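Local coordinates for protein SidF, inhibitor of growth family, member 3 (Legionella pneumophila subsp. pneumophila, PDB 4FYE) that probably removes the 3-phosphate from phosphatidylinositol phosphates, acting as a phosphoinositide phosphatase associated with membranes, at residues 187-192 with 697-702; 384-389 with 501-506; 443-448 with 611-616. The protein carries 1 engineered substitution. All blocks are in the same frame, centred on the assembly; numbering follows the deposited sequence.

Contact 1: 187-192 with 697-702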
# COMPACT_ATOMS: atom_id res chain seq x y z
N HIS A 187 -4.58 -2.93 14.91
CA HIS A 187 -5.64 -3.87 15.27
C HIS A 187 -5.09 -5.14 15.81
O HIS A 187 -4.36 -5.86 15.07
CB HIS A 187 -6.45 -4.19 14.07
CG HIS A 187 -7.64 -5.07 14.35
ND1 HIS A 187 -8.24 -5.76 13.39
CD2 HIS A 187 -8.26 -5.42 15.53
CE1 HIS A 187 -9.26 -6.45 13.88
NE2 HIS A 187 -9.25 -6.27 15.21
N ARG A 188 -5.43 -5.44 17.07
CA ARG A 188 -5.10 -6.72 17.74
C ARG A 188 -6.29 -7.66 17.90
O ARG A 188 -7.37 -7.23 18.35
CB ARG A 188 -4.65 -6.44 19.17
CG ARG A 188 -3.60 -5.33 19.21
CD ARG A 188 -3.27 -4.90 20.66
NE ARG A 188 -2.53 -5.93 21.38
CZ ARG A 188 -1.51 -5.67 22.19
NH1 ARG A 188 -1.09 -4.42 22.40
NH2 ARG A 188 -0.89 -6.67 22.81
N PHE A 189 -6.04 -8.94 17.66
CA PHE A 189 -7.05 -10.01 17.68
C PHE A 189 -6.40 -11.44 17.70
O PHE A 189 -5.35 -11.64 17.13
CB PHE A 189 -7.96 -9.93 16.42
CG PHE A 189 -7.19 -9.98 15.07
CD1 PHE A 189 -6.58 -8.84 14.54
CD2 PHE A 189 -7.08 -11.20 14.35
CE1 PHE A 189 -5.80 -8.90 13.36
CE2 PHE A 189 -6.33 -11.26 13.14
CZ PHE A 189 -5.73 -10.09 12.63
N LYS A 190 -7.08 -12.42 18.29
CA LYS A 190 -6.71 -13.83 18.11
C LYS A 190 -7.24 -14.40 16.79
O LYS A 190 -8.43 -14.62 16.64
CB LYS A 190 -7.19 -14.65 19.30
CG LYS A 190 -6.47 -14.32 20.61
CD LYS A 190 -7.20 -14.77 21.91
CE LYS A 190 -6.87 -16.22 22.30
NZ LYS A 190 -5.41 -16.52 22.51
N ALA A 191 -6.37 -14.61 15.80
CA ALA A 191 -6.77 -15.33 14.61
C ALA A 191 -7.18 -16.77 14.95
O ALA A 191 -6.68 -17.35 15.92
CB ALA A 191 -5.63 -15.36 13.64
N PRO A 192 -8.05 -17.36 14.14
CA PRO A 192 -8.31 -18.81 14.25
C PRO A 192 -7.04 -19.71 14.35
O PRO A 192 -6.11 -19.56 13.53
CB PRO A 192 -9.10 -19.14 12.97
CG PRO A 192 -9.11 -17.91 12.13
CD PRO A 192 -8.73 -16.75 12.99
N ASP A 697 -11.18 -13.60 7.76
CA ASP A 697 -11.47 -12.56 6.82
C ASP A 697 -12.31 -11.48 7.57
O ASP A 697 -12.14 -10.33 7.33
CB ASP A 697 -12.18 -13.14 5.58
CG ASP A 697 -12.06 -12.24 4.33
OD1 ASP A 697 -11.07 -11.46 4.19
OD2 ASP A 697 -12.95 -12.34 3.45
N ARG A 698 -13.14 -11.88 8.55
CA ARG A 698 -13.98 -10.97 9.28
C ARG A 698 -13.14 -10.00 10.03
O ARG A 698 -13.54 -8.86 10.23
CB ARG A 698 -14.94 -11.71 10.22
CG ARG A 698 -16.09 -12.34 9.46
CD ARG A 698 -17.02 -13.02 10.40
NE ARG A 698 -18.21 -13.51 9.71
CZ ARG A 698 -19.17 -14.24 10.32
NH1 ARG A 698 -19.02 -14.58 11.60
NH2 ARG A 698 -20.28 -14.64 9.65
N GLU A 699 -11.92 -10.36 10.32
CA GLU A 699 -11.13 -9.47 11.19
C GLU A 699 -10.62 -8.26 10.39
O GLU A 699 -10.52 -7.14 10.92
CB GLU A 699 -9.94 -10.20 11.81
CG GLU A 699 -10.24 -11.36 12.77
CD GLU A 699 -10.98 -10.91 14.01
OE1 GLU A 699 -11.39 -11.80 14.75
OE2 GLU A 699 -11.19 -9.69 14.23
N LEU A 700 -10.34 -8.48 9.11
CA LEU A 700 -9.51 -7.57 8.30
C LEU A 700 -10.15 -6.25 7.88
O LEU A 700 -9.47 -5.35 7.41
CB LEU A 700 -8.98 -8.32 7.09
CG LEU A 700 -8.48 -9.68 7.56
CD1 LEU A 700 -8.22 -10.56 6.34
CD2 LEU A 700 -7.20 -9.50 8.37
N THR A 701 -11.44 -6.03 8.07
CA THR A 701 -11.96 -4.70 7.60
C THR A 701 -11.74 -3.63 8.63
O THR A 701 -11.83 -2.41 8.35
CB THR A 701 -13.43 -4.74 7.24
OG1 THR A 701 -14.05 -5.77 8.04
CG2 THR A 701 -13.56 -5.08 5.72
N THR A 702 -11.38 -4.06 9.81
CA THR A 702 -11.32 -3.08 10.87
C THR A 702 -10.19 -2.07 10.74
O THR A 702 -10.43 -0.87 10.90
CB THR A 702 -11.66 -3.66 12.29
OG1 THR A 702 -10.53 -3.70 13.10
CG2 THR A 702 -12.28 -5.00 12.21
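E699 lies against F189 while its carboxylate turns toward H187, so that one glutamate serves an aromatic face and a polar cluster at once. Its CB stands over the F189 ring, 4.0 Å from the centroid and 15° off the normal, a CH-pi contact. One bond further, CG comes within 3.5 Å of F189 CD2. The chain then bends at chi2 (-63°), which folds CD back toward the root of the phenylalanine, and the carboxylate ends only 16° from parallel to the ring. At the tip the two oxygens part: OE1 accepts the hydroxyl of Y58, whereas OE2, 3.8 Å from H187 CE1, is hydrogen-bonded to S56. The same serine also pairs with H187 NE2, and thus joins the histidine to the glutamate. E699 contributes its backbone as well, since its O lies in the plane of the imidazole, 3.3 Å from CE1. The imidazole is filled on both faces, with T702 OG1 over one, 3.1 Å from ND1, and F189 CD1 above the centre of the other. H187 and F189 belong to strand 184-189, which runs between strands 50-55 and 199-206 of the six-stranded mixed sheet. The junction of helices 692-699 and 701-712 packs on this strand, and helix 652-668 closes the corner, its L665 meeting F189 and its Q658 meeting L700.

Contact 2: 384-389 with 501-506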
# COMPACT_ATOMS: atom_id res chain seq x y z
N MET A 384 9.07 4.79 -12.96
CA MET A 384 9.70 3.60 -12.40
C MET A 384 10.78 3.06 -13.32
O MET A 384 11.89 2.74 -12.85
CB MET A 384 8.67 2.49 -12.05
CG MET A 384 7.78 2.79 -10.84
SD MET A 384 6.64 1.42 -10.50
CE MET A 384 7.91 0.23 -10.18
N ASP A 385 10.47 2.94 -14.61
CA ASP A 385 11.47 2.42 -15.58
C ASP A 385 12.59 3.44 -15.89
O ASP A 385 13.68 3.04 -16.30
CB ASP A 385 10.82 1.96 -16.90
CG ASP A 385 10.47 0.45 -16.92
OD1 ASP A 385 11.11 -0.37 -16.19
OD2 ASP A 385 9.53 0.09 -17.68
N ALA A 386 12.29 4.73 -15.70
CA ALA A 386 13.28 5.81 -15.84
C ALA A 386 14.41 5.60 -14.88
O ALA A 386 15.60 5.73 -15.26
CB ALA A 386 12.64 7.16 -15.55
N PHE A 387 14.06 5.26 -13.63
CA PHE A 387 15.08 5.00 -12.61
C PHE A 387 15.64 3.60 -12.67
O PHE A 387 16.76 3.37 -12.18
CB PHE A 387 14.57 5.29 -11.19
CG PHE A 387 14.69 6.74 -10.75
CD1 PHE A 387 15.94 7.29 -10.38
CD2 PHE A 387 13.56 7.56 -10.67
CE1 PHE A 387 16.05 8.61 -9.91
CE2 PHE A 387 13.67 8.89 -10.21
CZ PHE A 387 14.92 9.41 -9.81
N ASP A 388 14.91 2.67 -13.31
CA ASP A 388 15.32 1.25 -13.31
C ASP A 388 16.72 1.01 -13.79
O ASP A 388 17.16 1.54 -14.85
CB ASP A 388 14.29 0.28 -13.95
CG ASP A 388 14.81 -1.19 -14.01
OD1 ASP A 388 15.81 -1.45 -14.72
OD2 ASP A 388 14.27 -2.07 -13.33
N GLY A 389 17.44 0.23 -12.99
CA GLY A 389 18.85 -0.12 -13.22
C GLY A 389 19.83 1.05 -13.23
O GLY A 389 20.93 0.97 -13.86
N ALA A 501 19.79 10.97 -19.10
CA ALA A 501 19.56 12.22 -19.80
C ALA A 501 18.08 12.67 -19.67
O ALA A 501 17.79 13.85 -19.41
CB ALA A 501 20.00 12.10 -21.26
N TYR A 502 17.15 11.74 -19.80
CA TYR A 502 15.74 12.09 -19.65
C TYR A 502 15.35 12.62 -18.23
O TYR A 502 14.62 13.63 -18.10
CB TYR A 502 14.89 10.90 -20.07
CG TYR A 502 13.43 11.07 -19.88
CD1 TYR A 502 12.69 11.95 -20.70
CD2 TYR A 502 12.75 10.34 -18.91
CE1 TYR A 502 11.33 12.12 -20.54
CE2 TYR A 502 11.37 10.48 -18.75
CZ TYR A 502 10.67 11.37 -19.55
OH TYR A 502 9.30 11.50 -19.36
N ARG A 503 15.81 11.94 -17.18
CA ARG A 503 15.46 12.37 -15.83
C ARG A 503 15.98 13.77 -15.57
O ARG A 503 15.25 14.66 -15.12
CB ARG A 503 16.06 11.45 -14.77
CG ARG A 503 15.48 10.06 -14.70
CD ARG A 503 16.11 9.29 -13.56
NE ARG A 503 17.44 8.78 -13.90
CZ ARG A 503 18.57 9.32 -13.46
NH1 ARG A 503 18.54 10.39 -12.63
NH2 ARG A 503 19.71 8.78 -13.84
N GLU A 504 17.28 13.94 -15.86
CA GLU A 504 17.96 15.19 -15.52
C GLU A 504 17.27 16.33 -16.28
O GLU A 504 16.94 17.37 -15.71
CB GLU A 504 19.47 15.08 -15.78
CG GLU A 504 20.37 15.48 -14.59
CD GLU A 504 19.84 15.13 -13.14
OE1 GLU A 504 19.54 16.07 -12.35
OE2 GLU A 504 19.73 13.93 -12.76
N ALA A 505 16.98 16.07 -17.54
CA ALA A 505 16.33 17.04 -18.35
C ALA A 505 14.94 17.43 -17.78
O ALA A 505 14.61 18.60 -17.67
CB ALA A 505 16.22 16.48 -19.74
N LEU A 506 14.16 16.44 -17.39
CA LEU A 506 12.81 16.63 -16.86
C LEU A 506 12.69 17.38 -15.50
O LEU A 506 11.73 18.15 -15.29
CB LEU A 506 12.18 15.26 -16.73
CG LEU A 506 10.77 15.03 -17.23
CD1 LEU A 506 10.35 13.59 -16.93
CD2 LEU A 506 9.80 16.07 -16.67
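R503 lays its aliphatic shaft on the ring of F387, a compact case of an arginine used for its methylenes. CG leaves CB opposite the carbonyl carbon, and the chain runs on extended to CD. There CD sits over the centre of the F387 ring, 3.7 Å from the centroid and 12° off the normal, a CH-pi contact. A bend at chi3 (-79°) then redirects the guanidinium. Its plane is 20° from that of the ring, and NH1 comes to 4.1 Å from F387 CE1 in an oblique approach. Closer to the backbone, R503 CG touches A386 CB at 4.1 Å, while A386 O is near the guanidinium plane, 3.8 Å from NE. R503 NH1 also has a long ion pair with E504 OE2 on its own helix. The chemistry is a division of labour: dispersion and CH-pi attraction hold the arginine methylenes on F387 and A386, whereas polar work between the two helices falls to lysines of helix 482-514, K499 bonding the backbone oxygen of D385 and K496 that of D388. The CD hydrogens, next to the cationic group, are probably polarised in a way that suits the pi cloud.

Contact 3: 443-448 with 611-616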
# COMPACT_ATOMS: atom_id res chain seq x y z
N ARG A 443 5.62 -8.35 -19.90
CA ARG A 443 6.95 -8.02 -19.41
C ARG A 443 7.12 -8.41 -17.92
O ARG A 443 8.01 -9.21 -17.56
CB ARG A 443 7.17 -6.53 -19.59
CG ARG A 443 8.51 -5.99 -19.07
CD ARG A 443 8.86 -4.75 -19.89
NE ARG A 443 10.07 -4.13 -19.41
CZ ARG A 443 10.12 -3.21 -18.45
NH1 ARG A 443 9.01 -2.77 -17.90
NH2 ARG A 443 11.31 -2.70 -18.09
N PHE A 444 6.24 -7.85 -17.06
CA PHE A 444 6.25 -8.12 -15.61
C PHE A 444 6.23 -9.63 -15.34
O PHE A 444 7.04 -10.14 -14.56
CB PHE A 444 5.04 -7.42 -14.97
CG PHE A 444 4.87 -7.71 -13.50
CD1 PHE A 444 5.53 -6.95 -12.55
CD2 PHE A 444 4.02 -8.73 -13.08
CE1 PHE A 444 5.35 -7.20 -11.20
CE2 PHE A 444 3.83 -8.98 -11.75
CZ PHE A 444 4.50 -8.22 -10.79
N VAL A 445 5.37 -10.37 -16.01
CA VAL A 445 5.35 -11.78 -15.75
C VAL A 445 6.71 -12.38 -16.06
O VAL A 445 7.29 -13.13 -15.24
CB VAL A 445 4.16 -12.48 -16.46
CG1 VAL A 445 4.35 -13.99 -16.48
CG2 VAL A 445 2.85 -12.14 -15.75
N ASN A 446 7.28 -12.04 -17.21
CA ASN A 446 8.62 -12.57 -17.57
C ASN A 446 9.68 -12.19 -16.50
O ASN A 446 10.49 -13.02 -16.06
CB ASN A 446 9.07 -12.04 -18.91
CG ASN A 446 8.33 -12.62 -20.06
OD1 ASN A 446 7.89 -13.79 -20.01
ND2 ASN A 446 8.21 -11.83 -21.13
N GLN A 447 9.67 -10.94 -16.08
CA GLN A 447 10.68 -10.50 -15.11
C GLN A 447 10.62 -11.33 -13.85
O GLN A 447 11.63 -11.86 -13.41
CB GLN A 447 10.45 -9.06 -14.74
CG GLN A 447 10.52 -8.13 -15.93
CD GLN A 447 10.25 -6.69 -15.56
OE1 GLN A 447 9.24 -6.35 -14.95
NE2 GLN A 447 11.17 -5.82 -15.94
N MET A 448 9.42 -11.47 -13.31
CA MET A 448 9.20 -12.10 -12.01
C MET A 448 9.47 -13.56 -12.16
O MET A 448 9.97 -14.21 -11.26
CB MET A 448 7.73 -11.90 -11.54
CG MET A 448 7.34 -10.45 -11.22
SD MET A 448 8.27 -9.85 -9.78
CE MET A 448 7.38 -10.62 -8.41
N GLU A 611 -1.20 -19.94 -13.75
CA GLU A 611 -2.48 -20.51 -14.18
C GLU A 611 -3.46 -19.37 -14.53
O GLU A 611 -4.13 -19.40 -15.58
CB GLU A 611 -3.07 -21.47 -13.13
CG GLU A 611 -4.54 -21.82 -13.45
CD GLU A 611 -5.35 -22.41 -12.30
OE1 GLU A 611 -4.98 -23.52 -11.84
OE2 GLU A 611 -6.38 -21.77 -11.88
N LEU A 612 -3.53 -18.35 -13.65
CA LEU A 612 -4.52 -17.28 -13.75
C LEU A 612 -4.18 -16.39 -14.94
O LEU A 612 -5.06 -15.78 -15.57
CB LEU A 612 -4.53 -16.46 -12.47
CG LEU A 612 -5.53 -16.67 -11.30
CD1 LEU A 612 -6.75 -17.60 -11.54
CD2 LEU A 612 -4.80 -17.07 -10.03
N TYR A 613 -2.89 -16.31 -15.25
CA TYR A 613 -2.43 -15.35 -16.25
C TYR A 613 -2.52 -16.02 -17.62
O TYR A 613 -3.20 -15.51 -18.52
CB TYR A 613 -1.00 -14.81 -15.93
CG TYR A 613 -0.44 -13.96 -17.06
CD1 TYR A 613 -1.01 -12.72 -17.39
CD2 TYR A 613 0.61 -14.45 -17.86
CE1 TYR A 613 -0.54 -11.99 -18.46
CE2 TYR A 613 1.10 -13.74 -18.94
CZ TYR A 613 0.54 -12.50 -19.23
OH TYR A 613 1.07 -11.82 -20.32
N TYR A 614 -1.87 -17.17 -17.77
CA TYR A 614 -1.83 -17.82 -19.07
C TYR A 614 -3.20 -18.32 -19.55
O TYR A 614 -3.50 -18.15 -20.73
CB TYR A 614 -0.74 -18.90 -19.12
CG TYR A 614 0.67 -18.33 -19.02
CD1 TYR A 614 1.15 -17.46 -20.00
CD2 TYR A 614 1.53 -18.69 -17.99
CE1 TYR A 614 2.43 -16.95 -19.94
CE2 TYR A 614 2.84 -18.18 -17.92
CZ TYR A 614 3.28 -17.31 -18.90
OH TYR A 614 4.54 -16.72 -18.89
N GLU A 615 -4.01 -18.88 -18.65
CA GLU A 615 -5.44 -19.28 -18.92
C GLU A 615 -6.40 -18.08 -18.97
O GLU A 615 -7.58 -18.21 -19.29
CB GLU A 615 -5.94 -20.27 -17.87
CG GLU A 615 -5.14 -21.57 -17.87
CD GLU A 615 -5.72 -22.67 -16.99
OE1 GLU A 615 -6.84 -22.51 -16.45
OE2 GLU A 615 -5.05 -23.74 -16.86
N ASN A 616 -5.88 -16.90 -18.64
CA ASN A 616 -6.64 -15.68 -18.76
C ASN A 616 -7.93 -15.80 -17.95
O ASN A 616 -9.01 -15.36 -18.36
CB ASN A 616 -6.88 -15.38 -20.25
CG ASN A 616 -7.51 -14.01 -20.49
OD1 ASN A 616 -8.28 -13.88 -21.44
ND2 ASN A 616 -7.22 -12.99 -19.63
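Two helices, 438-458 and 590-614, meet here where the second is about to stop: N616 takes positive phi in a Schellman motif, with N616 N bonded to Y613 O at 3.0 Å. Just before that end, the consecutive tyrosines Y613 and Y614 receive V445. Of the two, CG2 of the valine meets Y613 alone, standing over the centre of its ring, 3.9 Å from the centroid and 11° off the normal, a CH-pi contact. CG1 instead lies between the tyrosines: it is 4.0 Å from Y613 CD2, and it reaches the phenol end of Y614, 3.6 Å from OH and 4.2 Å from CZ, approaching that ring obliquely. The tyrosines leave their helix on different first torsions, Y613 with CG anti to N (172°) and Y614 with CG beside it (-66°). This brings Y613 CD2 above the face of the Y614 ring, 3.7 Å from its plane and displaced toward the rim, so the valine meets a pair of rings already packed on each other. W417 touches both V445 and Y613. Helix 522-583 supplies polar partners: D554 bonds Y613 OH, while H550 and R557 take the two ends of the N446 amide. Across the pair of segments the contact is therefore wholly one of dispersion and CH-pi, whereas the Y613 hydroxyl and the N446 amide are satisfied by the long helix. The D554 bond holds the far end of Y613 in place, and the turn of its ring is probably limited by the flat contacts with V445 CG2 and with Y614.

Contacts 2 and 3 form one region: their centres are about 26 Å apart, yet D385 OD2 and R443 NH1 join them in a 2.9 Å salt bridge, and their segments alternate along the chain. Both also touch strand 402-416. Contact 1 stands apart, its centre about 42 Å from that of contact 2, on the opposite side of the chain's centre, and about 31 Å from that of contact 3; along the chain it encloses both. The loop between strand 641-645 and helix 652-668 appears to correspond to the phosphatase CX5R P-loop, with serine in place of the cysteine, consistent with the engineered substitution; that helix, which contact 1 packs against, probably follows the catalytic loop.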